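Local coordinates for probable succinyl-CoA:3-ketoacid coenzyme A transferase subunit B (Bacillus subtilis, PDB 3CDK), which probably catalyses, as one half of an enzyme built from A and B subunits, the transfer of coenzyme A from succinyl-CoA to a 3-oxo acid, at residues B[10-14]-B[192-196]. Residue numbers count along the deposited sequence, not the author numbering.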
ATOM      1  N   ARG B  10      -4.885  36.000 -16.773  1.00 75.07           N
ATOM      2  CA  ARG B  10      -3.431  36.180 -16.889  1.00 73.87           C
ATOM      3  C   ARG B  10      -2.710  35.056 -16.182  1.00 69.82           C
ATOM      4  O   ARG B  10      -1.841  34.387 -16.743  1.00 69.50           O
ATOM      5  CB  ARG B  10      -3.001  37.496 -16.245  1.00 75.16           C
ATOM      6  CG  ARG B  10      -3.164  38.704 -17.143  1.00 79.43           C
ATOM      7  CD  ARG B  10      -2.403  39.878 -16.561  1.00 84.52           C
ATOM      8  NE  ARG B  10      -2.881  41.129 -17.127  1.00 90.29           N
ATOM      9  CZ  ARG B  10      -2.135  42.216 -17.305  1.00 92.93           C
ATOM     10  NH1 ARG B  10      -2.684  43.298 -17.837  1.00 94.39           N
ATOM     11  NH2 ARG B  10      -0.852  42.225 -16.957  1.00 94.24           N
ATOM     12  N   MET B  11      -3.086  34.870 -14.930  1.00 65.64           N
ATOM     13  CA  MET B  11      -2.479  33.878 -14.096  1.00 61.44           C
ATOM     14  C   MET B  11      -2.627  32.503 -14.721  1.00 59.38           C
ATOM     15  O   MET B  11      -1.647  31.784 -14.857  1.00 58.58           O
ATOM     16  CB  MET B  11      -3.112  33.916 -12.722  1.00 60.71           C
ATOM     17  CG  MET B  11      -2.718  35.114 -11.916  1.00 60.73           C
ATOM     18  SD  MET B  11      -3.101  34.822 -10.180  1.00 59.55           S
ATOM     19  CE  MET B  11      -4.711  35.628 -10.122  1.00 60.63           C
ATOM     20  N   VAL B  12      -3.842  32.157 -15.140  1.00 58.07           N
ATOM     21  CA  VAL B  12      -4.130  30.833 -15.699  1.00 56.47           C
ATOM     22  C   VAL B  12      -3.346  30.554 -16.996  1.00 56.58           C
ATOM     23  O   VAL B  12      -2.723  29.494 -17.161  1.00 55.10           O
ATOM     24  CB  VAL B  12      -5.657  30.648 -15.903  1.00 56.77           C
ATOM     25  CG1 VAL B  12      -5.976  29.462 -16.794  1.00 55.90           C
ATOM     26  CG2 VAL B  12      -6.341  30.486 -14.553  1.00 56.11           C
ATOM     27  N   LYS B  13      -3.345  31.530 -17.891  1.00 58.00           N
ATOM     28  CA  LYS B  13      -2.702  31.345 -19.182  1.00 59.40           C
ATOM     29  C   LYS B  13      -1.190  31.119 -19.017  1.00 57.58           C
ATOM     30  O   LYS B  13      -0.583  30.320 -19.746  1.00 57.63           O
ATOM     31  CB  LYS B  13      -2.999  32.522 -20.112  1.00 61.40           C
ATOM     32  CG  LYS B  13      -3.405  32.116 -21.544  1.00 65.71           C
ATOM     33  CD  LYS B  13      -2.494  31.020 -22.175  1.00 68.50           C
ATOM     34  CE  LYS B  13      -3.076  30.453 -23.491  1.00 70.13           C
ATOM     35  NZ  LYS B  13      -2.651  29.031 -23.784  1.00 69.36           N
ATOM     36  N   ARG B  14      -0.588  31.800 -18.049  1.00 54.92           N
ATOM     37  CA  ARG B  14       0.822  31.619 -17.798  1.00 52.62           C
ATOM     38  C   ARG B  14       1.128  30.237 -17.221  1.00 50.29           C
ATOM     39  O   ARG B  14       2.141  29.620 -17.578  1.00 50.17           O
ATOM     40  CB  ARG B  14       1.336  32.716 -16.877  1.00 52.57           C
ATOM     41  CG  ARG B  14       2.838  32.633 -16.577  1.00 52.31           C
ATOM     42  CD  ARG B  14       3.743  32.500 -17.833  1.00 50.30           C
ATOM     43  NE  ARG B  14       5.131  32.343 -17.413  1.00 48.65           N
ATOM     44  CZ  ARG B  14       5.634  31.232 -16.870  1.00 48.82           C
ATOM     45  NH1 ARG B  14       6.904  31.205 -16.503  1.00 48.20           N
ATOM     46  NH2 ARG B  14       4.878  30.142 -16.681  1.00 46.28           N
ATOM     47  N   GLU B 192      10.035  37.019 -14.468  1.00 60.75           N
ATOM     48  CA  GLU B 192       9.273  37.580 -15.587  1.00 61.03           C
ATOM     49  C   GLU B 192       8.211  38.505 -15.044  1.00 61.08           C
ATOM     50  O   GLU B 192       7.939  38.555 -13.838  1.00 60.26           O
ATOM     51  CB  GLU B 192       8.515  36.550 -16.426  1.00 60.73           C
ATOM     52  CG  GLU B 192       9.045  35.124 -16.519  1.00 61.05           C
ATOM     53  CD  GLU B 192       8.107  34.237 -17.346  1.00 61.27           C
ATOM     54  OE1 GLU B 192       7.272  34.785 -18.121  1.00 64.15           O
ATOM     55  OE2 GLU B 192       8.200  32.999 -17.222  1.00 59.29           O
ATOM     56  N   LEU B 193       7.562  39.193 -15.974  1.00 62.72           N
ATOM     57  CA  LEU B 193       6.661  40.279 -15.652  1.00 63.22           C
ATOM     58  C   LEU B 193       5.423  40.171 -16.532  1.00 63.22           C
ATOM     59  O   LEU B 193       5.541  39.888 -17.726  1.00 63.34           O
ATOM     60  CB  LEU B 193       7.392  41.591 -15.912  1.00 64.05           C
ATOM     61  CG  LEU B 193       7.599  42.641 -14.823  1.00 64.68           C
ATOM     62  CD1 LEU B 193       7.885  42.027 -13.490  1.00 64.75           C
ATOM     63  CD2 LEU B 193       8.734  43.559 -15.209  1.00 67.03           C
ATOM     64  N   GLN B 194       4.242  40.376 -15.947  1.00 62.70           N
ATOM     65  CA  GLN B 194       3.021  40.485 -16.742  1.00 63.32           C
ATOM     66  C   GLN B 194       2.930  41.844 -17.424  1.00 66.69           C
ATOM     67  O   GLN B 194       3.738  42.735 -17.190  1.00 67.34           O
ATOM     68  CB  GLN B 194       1.799  40.215 -15.901  1.00 61.58           C
ATOM     69  CG  GLN B 194       1.873  38.848 -15.169  1.00 59.56           C
ATOM     70  CD  GLN B 194       1.273  37.719 -15.966  1.00 56.76           C
ATOM     71  OE1 GLN B 194       0.952  37.864 -17.160  1.00 59.00           O
ATOM     72  NE2 GLN B 194       1.083  36.597 -15.310  1.00 54.32           N
ATOM     73  N   ASP B 195       1.917  41.995 -18.260  1.00 69.55           N
ATOM     74  CA  ASP B 195       1.864  43.059 -19.227  1.00 72.85           C
ATOM     75  C   ASP B 195       1.919  44.514 -18.726  1.00 74.63           C
ATOM     76  O   ASP B 195       2.578  45.369 -19.343  1.00 76.30           O
ATOM     77  CB  ASP B 195       0.668  42.824 -20.149  1.00 73.77           C
ATOM     78  CG  ASP B 195       0.989  41.858 -21.286  1.00 74.92           C
ATOM     79  OD1 ASP B 195       1.996  41.119 -21.176  1.00 75.39           O
ATOM     80  OD2 ASP B 195       0.241  41.852 -22.297  1.00 76.88           O
ATOM     81  N   GLY B 196       1.237  44.836 -17.642  1.00 74.23           N
ATOM     82  CA  GLY B 196       1.211  46.252 -17.270  1.00 74.77           C
ATOM     83  C   GLY B 196       2.444  46.701 -16.505  1.00 73.86           C
ATOM     84  O   GLY B 196       2.750  47.879 -16.450  1.00 74.76           O
TER
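A salt bridge between Arg14 and Glu192 ties the N-terminal helix to the end of a strand nearly 180 residues later. Arg14 NH1 lies only 2.3 Å from Glu192 OE2, unusually short even for a charged hydrogen bond, while two weak bonds run from Arg14 NE to Glu192 OE2 (3.1 Å) and OE1 (3.3 Å). Glu192 OE2 lies at the edge of the guanidinium, near its plane, where the N-H groups point. Arginine suits this place because its several donors can serve two acids: NH2 of Arg14 also bridges to Glu18. Glu192 is the penultimate residue of strand 187-193, paired antiparallel with strand 179-184 in the large mixed sheet of this coenzyme A transferase subunit, so helix 5-16 is fastened to that sheet near its border. One turn earlier on the helix, Arg10 reaches across with a long, extended side chain. Its NH2 packs 3.5 Å from Gln194 CB and 3.6 Å from Asp195 CB, but also lies 3.1 Å from the backbone N of Asp195, and two donors cannot hydrogen-bond to each other. Between the two arginines sits Gln194, whose NE2 is 4.2 Å from Arg14 CB; its amide instead donates to the carbonyl oxygen of Thr176, and the Gln194 side chain also touches Ile175 of strand 173-175.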